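Local coordinates for DNA replication initiator (Cdc21/Cdc54) (Methanothermobacter thermautotrophicus, PDB 1LTL), which probably works as an ATP-driven single-stranded DNA helicase in archaeal replication, this chain being its zinc-binding N-terminal part, which assembles as a dodecamer, at residues K17-F22 with I77-R82; I91-I96 with Y240-E245; F113-G118 with R219-L224; I130-F135 with E173-D178; Q180-Q185 with V202-D207. One frame throughout, in Å; residues are numbered along the deposited sequence.

Interaction 1: residues K17-F22 with I77-R82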
# COMPACT_ATOMS: atom_id res chain seq x y z
N LYS A 17 13.59 14.62 -47.53
CA LYS A 17 14.75 15.24 -48.13
C LYS A 17 15.83 14.20 -48.36
O LYS A 17 16.49 14.19 -49.40
CB LYS A 17 15.30 16.35 -47.24
CG LYS A 17 14.45 17.61 -47.19
CD LYS A 17 15.18 18.76 -46.49
CE LYS A 17 14.37 20.05 -46.54
NZ LYS A 17 15.09 21.21 -45.94
N PHE A 18 16.00 13.31 -47.39
CA PHE A 18 17.02 12.28 -47.51
C PHE A 18 16.63 11.19 -48.49
O PHE A 18 17.46 10.74 -49.29
CB PHE A 18 17.30 11.67 -46.13
CG PHE A 18 18.51 12.23 -45.47
CD1 PHE A 18 18.44 12.71 -44.17
CD2 PHE A 18 19.72 12.29 -46.14
CE1 PHE A 18 19.57 13.24 -43.55
CE2 PHE A 18 20.85 12.81 -45.53
CZ PHE A 18 20.77 13.28 -44.23
N GLU A 19 15.38 10.75 -48.44
CA GLU A 19 14.94 9.72 -49.35
C GLU A 19 15.23 10.11 -50.79
O GLU A 19 15.32 9.25 -51.66
CB GLU A 19 13.46 9.44 -49.17
CG GLU A 19 13.18 8.59 -47.96
CD GLU A 19 11.77 8.05 -47.95
OE1 GLU A 19 10.82 8.86 -47.81
OE2 GLU A 19 11.61 6.82 -48.10
N GLU A 20 15.38 11.40 -51.05
CA GLU A 20 15.67 11.85 -52.40
C GLU A 20 17.17 11.87 -52.65
O GLU A 20 17.63 11.49 -53.72
CB GLU A 20 15.07 13.23 -52.65
CG GLU A 20 13.56 13.21 -52.82
CD GLU A 20 12.96 14.60 -52.90
OE1 GLU A 20 13.48 15.43 -53.68
OE2 GLU A 20 11.97 14.86 -52.17
N PHE A 21 17.94 12.30 -51.65
CA PHE A 21 19.38 12.34 -51.80
C PHE A 21 19.87 10.92 -52.06
O PHE A 21 20.83 10.69 -52.82
CB PHE A 21 20.03 12.87 -50.52
CG PHE A 21 21.52 12.99 -50.62
CD1 PHE A 21 22.11 14.08 -51.23
CD2 PHE A 21 22.34 11.98 -50.12
CE1 PHE A 21 23.49 14.17 -51.35
CE2 PHE A 21 23.72 12.07 -50.23
CZ PHE A 21 24.29 13.16 -50.84
N PHE A 22 19.20 9.96 -51.43
CA PHE A 22 19.54 8.55 -51.57
C PHE A 22 18.89 7.91 -52.80
O PHE A 22 19.02 6.70 -53.03
CB PHE A 22 19.15 7.80 -50.29
CG PHE A 22 20.05 8.11 -49.11
CD1 PHE A 22 19.51 8.46 -47.88
CD2 PHE A 22 21.43 8.05 -49.24
CE1 PHE A 22 20.34 8.74 -46.79
CE2 PHE A 22 22.27 8.33 -48.17
CZ PHE A 22 21.72 8.68 -46.94
N ILE A 77 17.34 5.16 -46.09
CA ILE A 77 17.88 3.98 -46.76
C ILE A 77 17.02 2.76 -46.47
O ILE A 77 16.73 1.96 -47.35
CB ILE A 77 19.31 3.71 -46.31
CG1 ILE A 77 20.23 4.78 -46.89
CG2 ILE A 77 19.75 2.33 -46.75
CD1 ILE A 77 21.68 4.54 -46.60
N ARG A 78 16.61 2.62 -45.22
CA ARG A 78 15.79 1.50 -44.80
C ARG A 78 14.44 1.53 -45.54
O ARG A 78 13.76 0.52 -45.64
CB ARG A 78 15.60 1.59 -43.28
CG ARG A 78 15.14 0.33 -42.59
CD ARG A 78 15.33 0.48 -41.08
NE ARG A 78 16.75 0.48 -40.71
CZ ARG A 78 17.30 1.30 -39.82
NH1 ARG A 78 16.56 2.22 -39.20
NH2 ARG A 78 18.60 1.21 -39.54
N ASN A 79 14.09 2.71 -46.06
CA ASN A 79 12.83 2.88 -46.80
C ASN A 79 13.03 2.85 -48.32
O ASN A 79 12.10 3.13 -49.07
CB ASN A 79 12.16 4.22 -46.44
CG ASN A 79 11.28 4.13 -45.20
OD1 ASN A 79 11.18 3.07 -44.57
ND2 ASN A 79 10.63 5.24 -44.85
N ILE A 80 14.24 2.52 -48.76
CA ILE A 80 14.52 2.47 -50.19
C ILE A 80 14.74 1.05 -50.72
O ILE A 80 14.08 0.63 -51.67
CB ILE A 80 15.77 3.31 -50.57
CG1 ILE A 80 15.40 4.80 -50.59
CG2 ILE A 80 16.32 2.89 -51.93
CD1 ILE A 80 16.54 5.70 -51.00
N ASP A 81 15.67 0.31 -50.11
CA ASP A 81 15.99 -1.04 -50.56
C ASP A 81 14.76 -1.87 -50.96
O ASP A 81 13.72 -1.85 -50.30
CB ASP A 81 16.81 -1.80 -49.51
CG ASP A 81 16.03 -2.13 -48.24
OD1 ASP A 81 16.45 -3.09 -47.56
OD2 ASP A 81 15.04 -1.43 -47.93
N ARG A 82 14.92 -2.59 -52.07
CA ARG A 82 13.87 -3.43 -52.62
C ARG A 82 13.42 -4.57 -51.71
O ARG A 82 12.22 -4.76 -51.48
CB ARG A 82 14.31 -3.99 -53.98
CG ARG A 82 14.76 -2.95 -55.00
CD ARG A 82 14.93 -3.57 -56.39
NE ARG A 82 15.24 -2.57 -57.42
CZ ARG A 82 15.14 -2.79 -58.73
NH1 ARG A 82 14.72 -3.97 -59.17
NH2 ARG A 82 15.44 -1.84 -59.59
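Phe22 meets Ile77 and Ile80 in the helical N-terminal domain of the MCM protein, where the chain leaves helix 11-21 and lies against the end of helix 66-77 and the loop beyond it. Followed outward, Phe22 first touches with CB, which lies 3.4 Å from Ile80 CD1. CG sits anti to the carbonyl carbon (chi1 -72°), and beyond CG the ring lies with one face over Ile77. Ile77 CG1 stands 3.8 Å above the plane of the Phe22 ring, over its centre, in a CH-pi contact. At the far end, Phe22 CE2 and CZ lie 4.1 and 4.2 Å from Ile77 CD1. The opposite face carries Phe21 CD2, offset toward the rim, while Ala73, Ala76 and Val46 add further apolar contacts. A flat aromatic suits this place because it offers two broad faces to a branched aliphatic partner and an aromatic neighbour. An alanine here would keep the CB contact with Ile80 but would probably leave Ile77 without its ring partner and open a gap beside Phe21. Nearer the surface, the extended Glu19 side chain reaches Asn79 obliquely: Glu19 OE2 comes 3.7 Å from Asn79 ND2, with the carboxylate and amide planes turned 55° apart.

Interaction 2: residues I91-I96 with Y240-E245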
# COMPACT_ATOMS: atom_id res chain seq x y z
N ILE A 91 25.66 5.73 -41.84
CA ILE A 91 25.93 6.80 -42.77
C ILE A 91 27.13 7.58 -42.23
O ILE A 91 27.09 8.09 -41.12
CB ILE A 91 24.75 7.77 -42.91
CG1 ILE A 91 23.55 7.08 -43.55
CG2 ILE A 91 25.15 8.91 -43.79
CD1 ILE A 91 22.84 6.10 -42.67
N ARG A 92 28.21 7.67 -43.00
CA ARG A 92 29.36 8.42 -42.52
C ARG A 92 29.69 9.58 -43.46
O ARG A 92 29.99 9.35 -44.62
CB ARG A 92 30.57 7.51 -42.40
CG ARG A 92 30.31 6.32 -41.55
CD ARG A 92 31.55 5.52 -41.29
NE ARG A 92 31.18 4.28 -40.62
CZ ARG A 92 30.89 4.18 -39.33
NH1 ARG A 92 30.95 5.26 -38.56
NH2 ARG A 92 30.51 3.01 -38.82
N PHE A 93 29.65 10.81 -42.96
CA PHE A 93 29.95 11.96 -43.79
C PHE A 93 31.41 12.31 -43.90
O PHE A 93 32.13 12.28 -42.92
CB PHE A 93 29.21 13.17 -43.28
CG PHE A 93 27.77 12.93 -43.13
CD1 PHE A 93 27.30 12.05 -42.18
CD2 PHE A 93 26.87 13.51 -44.00
CE1 PHE A 93 25.96 11.76 -42.08
CE2 PHE A 93 25.51 13.23 -43.92
CZ PHE A 93 25.05 12.35 -42.96
N SER A 94 31.84 12.63 -45.11
CA SER A 94 33.23 13.00 -45.33
C SER A 94 33.39 14.47 -45.73
O SER A 94 32.51 15.04 -46.37
CB SER A 94 33.85 12.11 -46.40
OG SER A 94 35.23 12.41 -46.54
N GLY A 95 34.51 15.06 -45.35
CA GLY A 95 34.76 16.45 -45.67
C GLY A 95 33.77 17.38 -44.98
O GLY A 95 32.83 17.89 -45.59
N ILE A 96 33.99 17.58 -43.69
CA ILE A 96 33.11 18.46 -42.92
C ILE A 96 33.83 19.77 -42.70
O ILE A 96 34.96 19.80 -42.21
CB ILE A 96 32.71 17.80 -41.58
CG1 ILE A 96 31.76 16.64 -41.85
CG2 ILE A 96 32.00 18.81 -40.67
CD1 ILE A 96 30.45 17.07 -42.45
N TYR A 240 32.28 11.10 -30.23
CA TYR A 240 31.69 9.86 -30.72
C TYR A 240 31.99 9.90 -32.21
O TYR A 240 31.33 10.61 -32.99
CB TYR A 240 30.18 9.84 -30.47
CG TYR A 240 29.54 8.55 -30.88
CD1 TYR A 240 30.00 7.34 -30.37
CD2 TYR A 240 28.55 8.52 -31.86
CE1 TYR A 240 29.52 6.13 -30.83
CE2 TYR A 240 28.04 7.30 -32.33
CZ TYR A 240 28.55 6.10 -31.82
OH TYR A 240 28.14 4.86 -32.29
N GLY A 241 33.01 9.15 -32.60
CA GLY A 241 33.45 9.10 -33.98
C GLY A 241 32.45 8.66 -35.01
O GLY A 241 31.74 7.67 -34.81
N ASN A 242 32.38 9.39 -36.12
CA ASN A 242 31.49 9.06 -37.21
C ASN A 242 32.31 8.69 -38.42
O ASN A 242 32.06 7.69 -39.07
CB ASN A 242 30.61 10.22 -37.62
CG ASN A 242 29.82 9.92 -38.89
OD1 ASN A 242 28.65 9.54 -38.83
ND2 ASN A 242 30.46 10.08 -40.04
N TYR A 243 33.28 9.53 -38.74
CA TYR A 243 34.11 9.30 -39.90
C TYR A 243 35.54 9.66 -39.57
O TYR A 243 35.80 10.61 -38.83
CB TYR A 243 33.58 10.15 -41.08
CG TYR A 243 34.42 10.10 -42.33
CD1 TYR A 243 34.64 8.89 -43.00
CD2 TYR A 243 35.06 11.24 -42.81
CE1 TYR A 243 35.50 8.82 -44.11
CE2 TYR A 243 35.92 11.18 -43.91
CZ TYR A 243 36.14 9.97 -44.55
OH TYR A 243 37.04 9.88 -45.60
N THR A 244 36.47 8.88 -40.10
CA THR A 244 37.88 9.13 -39.88
C THR A 244 38.60 9.30 -41.20
O THR A 244 38.24 8.70 -42.21
CB THR A 244 38.53 7.99 -39.10
OG1 THR A 244 38.40 8.24 -37.70
CG2 THR A 244 40.00 7.86 -39.45
N GLU A 245 39.63 10.13 -41.17
CA GLU A 245 40.43 10.44 -42.35
C GLU A 245 41.85 10.79 -41.93
O GLU A 245 42.07 11.38 -40.88
CB GLU A 245 39.79 11.62 -43.07
CG GLU A 245 40.50 12.03 -44.35
CD GLU A 245 40.00 13.38 -44.88
OE1 GLU A 245 38.76 13.55 -45.05
OE2 GLU A 245 40.84 14.27 -45.15
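The junction between the helical N-terminal domain and the OB domain runs through this contact, where Arg92 and Ser94 of strand 91-94 meet Asn242 and Tyr243 of strand 240-243. The strands cross at 74° with their axes 5.7 Å apart, too steep for a shared ladder, and side chains bridge them instead. Asn242 and Tyr243 both face Thr221, forming a classic beta bulge. Arg92 is extended from CG to NE, and its NH1 gives a hydrogen bond to Asn242 O (2.7 Å, N-H...O angle 157°), with the oxygen close to the guanidinium plane. The same group forms a salt bridge through NH2 to Asp207 and a hydrogen bond through NE to Ser43 OG, a use of three nitrogens that suits arginine. The Tyr243 ring, its CG anti to the backbone N (chi1 175°), runs past Phe93 O toward Ser94, and Ser94 OG is 3.2 Å from Tyr243 OH. A leucine in place of Arg92 would probably leave Asn242 O without this donor and Asp207 without its salt-bridge mate. One guanidinium thus ties strand 240-243, Ser43 and Asp207 together, its charge probably balanced by the Asp207 carboxylate.

Interaction 3: residues F113-G118 with R219-L224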
# COMPACT_ATOMS: atom_id res chain seq x y z
N PHE A 113 27.85 18.32 -34.61
CA PHE A 113 28.72 17.52 -35.46
C PHE A 113 30.04 18.25 -35.64
O PHE A 113 30.07 19.31 -36.25
CB PHE A 113 28.03 17.29 -36.81
CG PHE A 113 28.40 15.99 -37.46
CD1 PHE A 113 28.20 14.78 -36.79
CD2 PHE A 113 28.93 15.97 -38.74
CE1 PHE A 113 28.54 13.58 -37.40
CE2 PHE A 113 29.27 14.77 -39.35
CZ PHE A 113 29.07 13.58 -38.69
N VAL A 114 31.13 17.73 -35.09
CA VAL A 114 32.40 18.42 -35.25
C VAL A 114 33.44 17.62 -35.99
O VAL A 114 33.22 16.47 -36.35
CB VAL A 114 32.99 18.84 -33.90
CG1 VAL A 114 31.98 19.66 -33.14
CG2 VAL A 114 33.41 17.64 -33.11
N ALA A 115 34.58 18.25 -36.21
CA ALA A 115 35.67 17.60 -36.91
C ALA A 115 36.89 18.20 -36.28
O ALA A 115 37.09 19.41 -36.35
CB ALA A 115 35.60 17.92 -38.38
N VAL A 116 37.70 17.35 -35.69
CA VAL A 116 38.87 17.75 -34.96
C VAL A 116 40.09 17.03 -35.42
O VAL A 116 40.04 15.83 -35.62
CB VAL A 116 38.69 17.36 -33.50
CG1 VAL A 116 39.94 17.68 -32.73
CG2 VAL A 116 37.46 18.04 -32.94
N ASP A 117 41.21 17.76 -35.55
CA ASP A 117 42.48 17.14 -35.98
C ASP A 117 43.38 16.90 -34.77
O ASP A 117 43.26 17.59 -33.76
CB ASP A 117 43.23 18.05 -36.96
CG ASP A 117 42.43 18.33 -38.21
OD1 ASP A 117 41.84 17.37 -38.76
OD2 ASP A 117 42.40 19.49 -38.67
N GLY A 118 44.28 15.94 -34.88
CA GLY A 118 45.17 15.63 -33.78
C GLY A 118 45.95 14.37 -34.07
O GLY A 118 46.00 13.93 -35.21
N ARG A 219 41.90 13.27 -38.65
CA ARG A 219 40.89 14.29 -38.58
C ARG A 219 39.57 13.60 -38.27
O ARG A 219 38.75 13.32 -39.17
CB ARG A 219 40.75 15.02 -39.89
CG ARG A 219 39.72 16.13 -39.85
CD ARG A 219 39.41 16.55 -41.26
NE ARG A 219 39.19 17.99 -41.42
CZ ARG A 219 40.13 18.91 -41.28
NH1 ARG A 219 41.38 18.58 -40.98
NH2 ARG A 219 39.82 20.18 -41.46
N VAL A 220 39.40 13.32 -36.97
CA VAL A 220 38.21 12.67 -36.42
C VAL A 220 36.96 13.51 -36.59
O VAL A 220 36.91 14.64 -36.16
CB VAL A 220 38.39 12.43 -34.94
CG1 VAL A 220 37.13 11.83 -34.38
CG2 VAL A 220 39.57 11.53 -34.70
N THR A 221 35.94 12.95 -37.23
CA THR A 221 34.69 13.68 -37.39
C THR A 221 33.62 12.93 -36.58
O THR A 221 33.46 11.71 -36.73
CB THR A 221 34.23 13.70 -38.85
OG1 THR A 221 35.20 14.38 -39.65
CG2 THR A 221 32.88 14.37 -38.98
N GLY A 222 32.88 13.64 -35.74
CA GLY A 222 31.86 12.96 -34.97
C GLY A 222 31.04 13.87 -34.08
O GLY A 222 31.21 15.08 -34.08
N THR A 223 30.14 13.27 -33.31
CA THR A 223 29.30 14.05 -32.43
C THR A 223 29.98 14.29 -31.09
O THR A 223 30.59 13.38 -30.52
CB THR A 223 27.99 13.35 -32.18
OG1 THR A 223 27.43 12.92 -33.43
CG2 THR A 223 27.03 14.28 -31.49
N LEU A 224 29.93 15.51 -30.58
CA LEU A 224 30.57 15.74 -29.29
C LEU A 224 29.55 15.39 -28.22
O LEU A 224 28.45 15.92 -28.16
CB LEU A 224 31.02 17.18 -29.15
CG LEU A 224 31.78 17.56 -27.88
CD1 LEU A 224 33.16 16.91 -27.72
CD2 LEU A 224 31.93 19.04 -28.00
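Val220 O takes two groups from the neighbouring strand, a 2.9 Å hydrogen bond from Val116 N and a CA-H...O contact from Ala115 CA at 3.3 Å. The pair belongs to the antiparallel beta sheet of the OB fold, whose strands 113-118 and 219-224 run side by side at 160°. Further along, Val114 and Gly222 form a hydrogen-bonded pair in which Val114 N reaches Gly222 O (2.8 Å) and Gly222 N returns to Val114 O (2.9 Å).

Val116 and Val220 turn to one face of the sheet, where both pack on Leu184 and Ile239. Such beta-branched residues suit an extended backbone and a buried apolar layer. The other face bears Phe113, Ala115 and Asp117 with their partners Thr223, Thr221 and Arg219. Ala115 CB lies 3.8 Å from Thr221 OG1, and having no atoms beyond CB it adds no more bulk at this close non-hydrogen-bonded pair. At the end of this row Asp117 and Arg219 form a salt bridge whose detail is doubtful, since Asp117 OD1 is modelled too close to its neighbours. At the other end Phe113, which also touches Pro66 and Ile70 of helix 66-77, fits between two threonines. Its CE2 is 3.7 Å from the methyl CG2 of Thr221, the branch anti to the backbone N (chi1, measured to OG1, -62°), and Thr223 OG1 meets the ring edge, in plane, 3.9 Å from Phe113 CD1.

Interaction 4: residues I130-F135 with E173-D178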
# COMPACT_ATOMS: atom_id res chain seq x y z
N ILE A 130 26.02 -3.27 -25.39
CA ILE A 130 24.68 -3.55 -25.87
C ILE A 130 24.17 -2.39 -26.68
O ILE A 130 24.23 -1.25 -26.22
CB ILE A 130 23.73 -3.81 -24.70
CG1 ILE A 130 24.26 -4.97 -23.87
CG2 ILE A 130 22.34 -4.08 -25.21
CD1 ILE A 130 23.41 -5.36 -22.72
N VAL A 131 23.70 -2.65 -27.90
CA VAL A 131 23.15 -1.57 -28.72
C VAL A 131 21.65 -1.65 -28.66
O VAL A 131 20.98 -0.64 -28.68
CB VAL A 131 23.51 -1.69 -30.21
CG1 VAL A 131 24.86 -1.04 -30.47
CG2 VAL A 131 23.52 -3.14 -30.62
N LYS A 132 21.12 -2.86 -28.60
CA LYS A 132 19.68 -3.04 -28.52
C LYS A 132 19.41 -3.91 -27.33
O LYS A 132 19.60 -5.12 -27.39
CB LYS A 132 19.16 -3.69 -29.81
CG LYS A 132 17.64 -3.74 -29.92
CD LYS A 132 17.18 -4.35 -31.27
CE LYS A 132 17.69 -3.53 -32.48
NZ LYS A 132 17.52 -4.22 -33.83
N ALA A 133 18.99 -3.29 -26.23
CA ALA A 133 18.70 -4.02 -25.00
C ALA A 133 17.26 -4.48 -25.01
O ALA A 133 16.35 -3.74 -25.37
CB ALA A 133 18.94 -3.14 -23.80
N VAL A 134 17.05 -5.72 -24.61
CA VAL A 134 15.71 -6.24 -24.57
C VAL A 134 15.28 -6.38 -23.12
O VAL A 134 15.99 -6.97 -22.31
CB VAL A 134 15.63 -7.60 -25.27
CG1 VAL A 134 14.27 -8.22 -25.04
CG2 VAL A 134 15.90 -7.41 -26.74
N PHE A 135 14.13 -5.82 -22.78
CA PHE A 135 13.68 -5.92 -21.40
C PHE A 135 12.40 -6.72 -21.27
O PHE A 135 11.56 -6.77 -22.18
CB PHE A 135 13.43 -4.54 -20.80
CG PHE A 135 14.62 -3.63 -20.80
CD1 PHE A 135 14.95 -2.90 -21.92
CD2 PHE A 135 15.39 -3.47 -19.65
CE1 PHE A 135 16.01 -2.03 -21.90
CE2 PHE A 135 16.45 -2.60 -19.63
CZ PHE A 135 16.76 -1.88 -20.75
N GLU A 173 19.03 -11.94 -24.85
CA GLU A 173 18.21 -11.60 -25.99
C GLU A 173 18.59 -10.28 -26.58
O GLU A 173 18.01 -9.82 -27.57
CB GLU A 173 16.74 -11.59 -25.61
CG GLU A 173 16.22 -12.97 -25.31
CD GLU A 173 14.72 -13.00 -25.15
OE1 GLU A 173 14.02 -12.45 -26.04
OE2 GLU A 173 14.24 -13.59 -24.16
N SER A 174 19.61 -9.67 -26.00
CA SER A 174 20.07 -8.38 -26.46
C SER A 174 21.16 -8.48 -27.53
O SER A 174 21.86 -9.48 -27.62
CB SER A 174 20.55 -7.58 -25.26
OG SER A 174 19.47 -7.39 -24.37
N GLU A 175 21.26 -7.44 -28.36
CA GLU A 175 22.26 -7.41 -29.43
C GLU A 175 23.46 -6.57 -29.03
O GLU A 175 23.31 -5.48 -28.50
CB GLU A 175 21.63 -6.85 -30.71
CG GLU A 175 20.67 -7.81 -31.42
CD GLU A 175 19.85 -7.13 -32.52
OE1 GLU A 175 20.42 -6.32 -33.31
OE2 GLU A 175 18.62 -7.40 -32.61
N PHE A 176 24.64 -7.09 -29.29
CA PHE A 176 25.86 -6.39 -28.95
C PHE A 176 26.49 -5.71 -30.14
O PHE A 176 25.99 -5.80 -31.26
CB PHE A 176 26.87 -7.34 -28.31
CG PHE A 176 26.48 -7.79 -26.94
CD1 PHE A 176 25.39 -8.62 -26.75
CD2 PHE A 176 27.17 -7.32 -25.83
CE1 PHE A 176 24.99 -8.99 -25.47
CE2 PHE A 176 26.77 -7.69 -24.54
CZ PHE A 176 25.68 -8.52 -24.36
N LEU A 177 27.61 -5.05 -29.91
CA LEU A 177 28.26 -4.31 -30.96
C LEU A 177 29.65 -3.90 -30.52
O LEU A 177 29.84 -3.50 -29.37
CB LEU A 177 27.38 -3.12 -31.27
CG LEU A 177 27.94 -1.92 -32.01
CD1 LEU A 177 26.96 -1.55 -33.11
CD2 LEU A 177 28.16 -0.78 -31.03
N ASP A 178 30.65 -4.00 -31.38
CA ASP A 178 32.00 -3.66 -30.94
C ASP A 178 32.25 -2.17 -30.76
O ASP A 178 31.87 -1.35 -31.60
CB ASP A 178 33.03 -4.28 -31.87
CG ASP A 178 33.01 -5.79 -31.84
OD1 ASP A 178 33.19 -6.38 -30.73
OD2 ASP A 178 32.80 -6.39 -32.93
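Segments 130-135 and 173-178 run antiparallel, and Glu175 O accepts both Val131 N (2.9 Å) and, more weakly, Lys132 N, while Glu175 N gives a bond back to Lys132 O (3.0 Å). Val131 and Lys132 both face Glu175 as a classic beta bulge, and there the chain turns a corner. Lys132, CG anti to the backbone N (chi1 -172°), lies beside Glu175 and points the same way, its NZ 3.6 Å from Glu175 OE2 in a salt bridge; long, charged side chains suit this surface position. The Val131 and Leu177 side chains cross at about a right angle, Val131 CG1 lying 3.4 Å from Leu177 CD2. The pair lies in the arm leading from the OB fold to the zinc-binding subdomain, on strand 113-137, which runs on to the zinc ligand Cys137. Ile130 CG1 sits 3.7 Å above one face of the Phe176 ring, offset toward the rim, in a CH-pi contact. Phe235 of a second subunit meets the Phe176 ring edge-to-face and packs on Ile130, extending the apolar cluster across the subunit boundary. Ser174 OG, small and able to accept and donate, takes the N-H of Val134 (3.0 Å, N-H...O angle 163°) and is also hydrogen-bonded to Leu170 O.

Interaction 5: residues Q180-Q185 with V202-D207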
# COMPACT_ATOMS: atom_id res chain seq x y z
N GLN A 180 35.24 0.88 -29.13
CA GLN A 180 36.64 1.06 -28.78
C GLN A 180 36.96 2.48 -28.41
O GLN A 180 36.38 3.42 -28.95
CB GLN A 180 37.53 0.63 -29.93
CG GLN A 180 38.98 0.92 -29.68
CD GLN A 180 39.81 0.40 -30.80
OE1 GLN A 180 39.32 0.24 -31.92
NE2 GLN A 180 41.08 0.14 -30.52
N THR A 181 37.92 2.63 -27.51
CA THR A 181 38.29 3.94 -27.02
C THR A 181 39.72 4.34 -27.32
O THR A 181 40.63 3.52 -27.24
CB THR A 181 38.11 3.98 -25.51
OG1 THR A 181 36.73 4.22 -25.23
CG2 THR A 181 38.93 5.06 -24.89
N LEU A 182 39.94 5.60 -27.66
CA LEU A 182 41.31 6.04 -27.87
C LEU A 182 41.42 7.50 -27.54
O LEU A 182 40.42 8.20 -27.52
CB LEU A 182 41.76 5.78 -29.30
CG LEU A 182 41.44 6.75 -30.42
CD1 LEU A 182 41.84 6.09 -31.73
CD2 LEU A 182 39.98 7.09 -30.46
N LYS A 183 42.64 7.92 -27.22
CA LYS A 183 42.95 9.30 -26.88
C LYS A 183 43.48 10.03 -28.11
O LYS A 183 44.38 9.55 -28.79
CB LYS A 183 44.02 9.36 -25.79
CG LYS A 183 43.49 9.29 -24.38
CD LYS A 183 42.46 10.40 -24.16
CE LYS A 183 41.86 10.36 -22.76
NZ LYS A 183 41.11 9.10 -22.53
N LEU A 184 42.90 11.19 -28.38
CA LEU A 184 43.31 12.00 -29.51
C LEU A 184 44.01 13.24 -28.98
O LEU A 184 43.40 14.04 -28.29
CB LEU A 184 42.10 12.42 -30.33
CG LEU A 184 42.44 13.28 -31.53
CD1 LEU A 184 43.27 12.47 -32.51
CD2 LEU A 184 41.16 13.81 -32.18
N GLN A 185 45.29 13.41 -29.31
CA GLN A 185 46.07 14.55 -28.84
C GLN A 185 46.08 15.66 -29.87
O GLN A 185 46.12 15.40 -31.08
CB GLN A 185 47.50 14.10 -28.58
CG GLN A 185 48.45 15.18 -28.19
CD GLN A 185 49.88 14.67 -28.20
OE1 GLN A 185 50.51 14.59 -29.27
NE2 GLN A 185 50.39 14.29 -27.03
N VAL A 202 38.11 9.59 -27.83
CA VAL A 202 37.31 9.31 -29.01
C VAL A 202 36.78 7.89 -28.87
O VAL A 202 37.47 6.98 -28.41
CB VAL A 202 38.13 9.46 -30.32
CG1 VAL A 202 37.29 9.03 -31.52
CG2 VAL A 202 38.54 10.90 -30.48
N VAL A 203 35.52 7.73 -29.25
CA VAL A 203 34.89 6.44 -29.18
C VAL A 203 34.60 5.95 -30.56
O VAL A 203 33.88 6.59 -31.33
CB VAL A 203 33.58 6.53 -28.42
CG1 VAL A 203 32.79 5.26 -28.62
CG2 VAL A 203 33.86 6.76 -26.96
N LEU A 204 35.16 4.79 -30.89
CA LEU A 204 34.95 4.22 -32.20
C LEU A 204 34.10 2.97 -32.07
O LEU A 204 34.38 2.11 -31.24
CB LEU A 204 36.29 3.87 -32.82
CG LEU A 204 37.26 5.00 -33.15
CD1 LEU A 204 38.51 4.37 -33.77
CD2 LEU A 204 36.64 5.99 -34.12
N GLU A 205 33.07 2.86 -32.90
CA GLU A 205 32.24 1.67 -32.84
C GLU A 205 31.98 1.03 -34.19
O GLU A 205 32.26 1.61 -35.23
CB GLU A 205 30.92 2.00 -32.16
CG GLU A 205 31.08 2.62 -30.80
CD GLU A 205 29.77 2.73 -30.08
OE1 GLU A 205 28.75 2.96 -30.79
OE2 GLU A 205 29.76 2.58 -28.83
N ASP A 206 31.42 -0.18 -34.16
CA ASP A 206 31.14 -0.96 -35.35
C ASP A 206 32.35 -1.14 -36.26
O ASP A 206 33.42 -1.51 -35.78
CB ASP A 206 29.98 -0.38 -36.15
CG ASP A 206 29.08 -1.47 -36.71
OD1 ASP A 206 29.45 -2.66 -36.59
OD2 ASP A 206 28.00 -1.14 -37.25
N ASP A 207 32.21 -0.88 -37.56
CA ASP A 207 33.31 -1.08 -38.49
C ASP A 207 34.49 -0.14 -38.34
O ASP A 207 35.53 -0.37 -38.96
CB ASP A 207 32.83 -1.04 -39.92
CG ASP A 207 32.05 0.18 -40.21
OD1 ASP A 207 31.04 0.41 -39.51
OD2 ASP A 207 32.43 0.93 -41.14
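Gln180 and Leu204, and after them Leu182 and Val202, are the hydrogen-bonded pairs of an antiparallel ladder in the OB fold, formed by strands 180-185 and 202-205 at 149° to each other. Of the four backbone bonds, Val202 N to Leu182 O (2.7 Å) is nearly straight at 170°, its donor almost along the C=O axis. Leu182 N answers to Val202 O at 2.9 Å. Leu204 N to Gln180 O is also straight, whereas the return bond from Gln180 N to Leu204 O is bent to 130°. Between these pairs sit Thr181 and Val203, a non-hydrogen-bonded pair. Two CA-H...O contacts fill in here, from Thr181 CA to Val202 O and from Val203 CA to Gln180 O, each 3.4 Å.

The apolar contacts lie on the face that carries Gln180, Leu182, Val202 and Leu204. Val202 CG2 packs 3.9 Å from Leu184 CB, and Leu182 CD1 approaches Leu204 CD1 at 4.3 Å. Val202 and Leu184 also reach Val220, so these aliphatic side chains pack the ladder against strand 217-229. Polar groups are tied down elsewhere: Glu205 makes a salt bridge to Arg129 through OE2 and a hydrogen bond to Tyr240 OH through OE1. Buried Gln180, extended beyond CG, has both ends of its amide satisfied, OE1 by Asp210 N and NE2 by Asp124 O.

From the N terminus, interaction 1 closes first, tying helix 11-21 to the end of helix 66-77 before interaction 2 opens at strand 90-94. Interaction 2 then closes the widest loop, joining the helical domain to the last strand of the OB domain. Within it lies interaction 3, and within that interactions 4 and 5 follow one another in series, sharing strand 175-185; none of the five cross. Interactions 1 and 2 meet where Phe22 packs on Ile91. Probable backbone hydrogen bonds from Thr221 to Asn242 and Tyr243 join interactions 2 and 3, Leu184 links 3 to 5, and Asp178 O probably hydrogen-bonds to Asp206 N between 4 and 5.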